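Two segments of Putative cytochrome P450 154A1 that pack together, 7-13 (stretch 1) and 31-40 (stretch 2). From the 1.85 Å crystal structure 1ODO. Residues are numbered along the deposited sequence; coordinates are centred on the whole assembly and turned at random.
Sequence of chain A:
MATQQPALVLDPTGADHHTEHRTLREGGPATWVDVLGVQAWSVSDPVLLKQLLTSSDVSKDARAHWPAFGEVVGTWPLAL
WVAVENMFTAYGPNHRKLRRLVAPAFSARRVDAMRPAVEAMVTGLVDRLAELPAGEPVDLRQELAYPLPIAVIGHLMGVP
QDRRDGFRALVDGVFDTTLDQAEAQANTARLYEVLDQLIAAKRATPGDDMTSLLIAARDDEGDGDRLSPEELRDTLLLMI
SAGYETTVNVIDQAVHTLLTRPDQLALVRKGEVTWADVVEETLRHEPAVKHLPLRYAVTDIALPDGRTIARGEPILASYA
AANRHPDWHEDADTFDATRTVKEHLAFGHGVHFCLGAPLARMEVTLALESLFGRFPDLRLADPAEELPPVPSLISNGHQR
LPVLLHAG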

# COMPACT_ATOMS: atom_id res chain seq x y z
N ALA A 7 -5.41 19.57 17.91
CA ALA A 7 -5.40 18.39 17.00
C ALA A 7 -4.71 17.19 17.64
O ALA A 7 -3.76 17.35 18.39
CB ALA A 7 -4.69 18.75 15.70
N LEU A 8 -5.20 15.99 17.33
CA LEU A 8 -4.62 14.77 17.87
C LEU A 8 -3.39 14.47 17.02
O LEU A 8 -3.51 14.28 15.81
CB LEU A 8 -5.61 13.61 17.76
CG LEU A 8 -5.06 12.24 18.18
CD1 LEU A 8 -4.73 12.24 19.66
CD2 LEU A 8 -6.08 11.16 17.86
N VAL A 9 -2.22 14.41 17.65
CA VAL A 9 -1.00 14.14 16.91
C VAL A 9 -0.76 12.65 16.67
O VAL A 9 -0.56 11.88 17.60
CB VAL A 9 0.23 14.73 17.63
CG1 VAL A 9 1.48 14.53 16.79
CG2 VAL A 9 0.00 16.21 17.90
N LEU A 10 -0.77 12.25 15.40
CA LEU A 10 -0.55 10.86 15.05
C LEU A 10 0.94 10.54 15.15
O LEU A 10 1.78 11.28 14.65
CB LEU A 10 -1.06 10.58 13.63
CG LEU A 10 -2.55 10.92 13.41
CD1 LEU A 10 -2.97 10.49 12.02
CD2 LEU A 10 -3.40 10.21 14.46
N ASP A 11 1.26 9.43 15.82
CA ASP A 11 2.63 8.97 16.02
C ASP A 11 3.36 8.64 14.72
O ASP A 11 3.02 7.67 14.03
CB ASP A 11 2.58 7.75 16.96
CG ASP A 11 3.95 7.18 17.25
OD1 ASP A 11 4.97 7.83 16.97
OD2 ASP A 11 3.99 6.05 17.79
N PRO A 12 4.39 9.43 14.37
CA PRO A 12 5.16 9.21 13.14
C PRO A 12 5.90 7.87 13.10
O PRO A 12 6.28 7.40 12.03
CB PRO A 12 6.14 10.39 13.12
CG PRO A 12 5.46 11.44 13.94
CD PRO A 12 4.86 10.64 15.07
N THR A 13 6.12 7.27 14.27
CA THR A 13 6.82 5.99 14.34
C THR A 13 5.90 4.77 14.24
O THR A 13 6.38 3.64 14.17
CB THR A 13 7.64 5.86 15.64
OG1 THR A 13 6.75 5.70 16.75
CG2 THR A 13 8.48 7.11 15.86
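Stretch 2 (31-40) TWVDVLGVQA

Stretch 2 is a β-hairpin. Its first strand, already under way at Thr 31 and running to Val 35, reaches a type I' turn from Val 35 to Val 38, and the chain returns as a second strand from Val 38 onward. Backbone hydrogen bonds join its arms, Val 33 with Ala 40 and Val 35 with Val 38, each pair bonded both ways. Leu 36 and Gly 37 both have positive phi, as this turn requires. At the angles of Gly 37, a CB would be jammed against the carbonyl O of Leu 36.

Stretch 1 is extended at Leu 8 and Val 9 and runs parallel to the first arm of the hairpin. Leu 8 pairs with Val 33, with their CA atoms 4.4 Å apart. Val 9 pairs with Asp 34, CA to CA 4.6 Å. Three hydrogen bonds hold the register. Leu 8 N donates to Trp 32 O at 3.1 Å, Asp 34 N donates to Leu 8 O at 2.8 Å, and Leu 10 N donates to Asp 34 O at 3.1 Å. Beyond this ladder the chains separate: the CA atoms of Leu 10 and Val 35 are 5.9 Å apart, and those of Pro 12 and Leu 36 are 6.9 Å apart. Water 1 bridges here. It lies 2.7 Å from Leu 10 O and 2.8 Å from Asp 34 O, and it accepts a hydrogen bond from Leu 36 N at 2.8 Å.

The side chains of Leu 8 and Val 33 share one face of the sheet, with Leu 8 CB 4.0 Å from Val 33 CG1. Leu 10 adds to this apolar contact: its CD1 is 4.0 Å from both Val 33 CG2 and Val 35 CG2. The other face carries Val 9 and Asp 34, where Val 9 CG2 is 4.0 Å from Asp 34 CB. The carboxylate of Asp 34 braces its own hairpin. Its OD2 accepts from Gly 37 N at 2.9 Å, and its OD1 accepts from Gln 39 NE2 at 2.8 Å.

Ala 7 points toward stretch 2. Its CB lies 3.7 Å from Trp 32 CD1, oblique to the ring. Near the turn, Pro 12 CG meets Leu 36 CD1 at 4.1 Å. Asp 11 points away and makes no contact with the hairpin; its OD1 instead accepts from Thr 13 N at 3.0 Å and from Thr 13 OG1 at 2.8 Å.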

# COMPACT_ATOMS: atom_id res chain seq x y z
N THR A 31 -12.10 13.13 13.11
CA THR A 31 -11.33 13.83 14.13
C THR A 31 -10.24 14.67 13.48
O THR A 31 -9.59 14.24 12.52
CB THR A 31 -10.63 12.85 15.11
OG1 THR A 31 -11.61 12.05 15.78
CG2 THR A 31 -9.82 13.63 16.14
N TRP A 32 -10.04 15.88 14.00
CA TRP A 32 -9.02 16.80 13.49
C TRP A 32 -7.70 16.27 14.06
O TRP A 32 -7.54 16.19 15.28
CB TRP A 32 -9.32 18.22 14.00
CG TRP A 32 -8.48 19.33 13.42
CD1 TRP A 32 -7.68 20.19 14.12
CD2 TRP A 32 -8.42 19.74 12.05
NE1 TRP A 32 -7.14 21.13 13.27
CE2 TRP A 32 -7.57 20.87 11.99
CE3 TRP A 32 -9.01 19.27 10.87
CZ2 TRP A 32 -7.30 21.54 10.79
CZ3 TRP A 32 -8.73 19.94 9.68
CH2 TRP A 32 -7.88 21.06 9.65
N VAL A 33 -6.78 15.89 13.19
CA VAL A 33 -5.49 15.36 13.64
C VAL A 33 -4.31 16.10 13.02
O VAL A 33 -4.46 16.93 12.13
CB VAL A 33 -5.34 13.86 13.28
CG1 VAL A 33 -6.49 13.05 13.89
CG2 VAL A 33 -5.32 13.68 11.76
N ASP A 34 -3.12 15.77 13.52
CA ASP A 34 -1.90 16.38 13.02
C ASP A 34 -1.06 15.27 12.40
O ASP A 34 -0.76 14.27 13.05
CB ASP A 34 -1.12 17.04 14.16
CG ASP A 34 0.21 17.60 13.71
OD1 ASP A 34 0.35 18.84 13.65
OD2 ASP A 34 1.12 16.80 13.38
N VAL A 35 -0.69 15.45 11.14
CA VAL A 35 0.11 14.46 10.42
C VAL A 35 1.43 15.15 10.07
O VAL A 35 1.53 15.85 9.07
CB VAL A 35 -0.59 14.00 9.13
CG1 VAL A 35 0.25 12.94 8.42
CG2 VAL A 35 -1.96 13.44 9.46
N LEU A 36 2.43 14.96 10.93
CA LEU A 36 3.74 15.55 10.73
C LEU A 36 3.70 17.06 10.49
O LEU A 36 4.39 17.59 9.62
CB LEU A 36 4.48 14.85 9.58
CG LEU A 36 5.13 13.51 9.95
CD1 LEU A 36 4.07 12.45 10.22
CD2 LEU A 36 6.05 13.06 8.82
N GLY A 37 2.87 17.76 11.27
CA GLY A 37 2.77 19.20 11.11
C GLY A 37 1.61 19.73 10.30
O GLY A 37 1.34 20.93 10.31
N VAL A 38 0.92 18.85 9.57
CA VAL A 38 -0.22 19.27 8.76
C VAL A 38 -1.49 18.77 9.44
O VAL A 38 -1.61 17.59 9.74
CB VAL A 38 -0.15 18.70 7.32
CG1 VAL A 38 -1.49 18.88 6.61
CG2 VAL A 38 0.96 19.40 6.54
N GLN A 39 -2.43 19.68 9.70
CA GLN A 39 -3.68 19.30 10.34
C GLN A 39 -4.72 18.92 9.30
O GLN A 39 -4.88 19.59 8.28
CB GLN A 39 -4.21 20.44 11.22
CG GLN A 39 -3.32 20.79 12.40
CD GLN A 39 -2.07 21.55 11.99
OE1 GLN A 39 -2.16 22.65 11.45
NE2 GLN A 39 -0.91 20.97 12.25
N ALA A 40 -5.43 17.83 9.56
CA ALA A 40 -6.45 17.36 8.63
C ALA A 40 -7.52 16.56 9.34
O ALA A 40 -7.36 16.16 10.49
CB ALA A 40 -5.80 16.50 7.55
O HOH W 1 1.99 13.62 13.39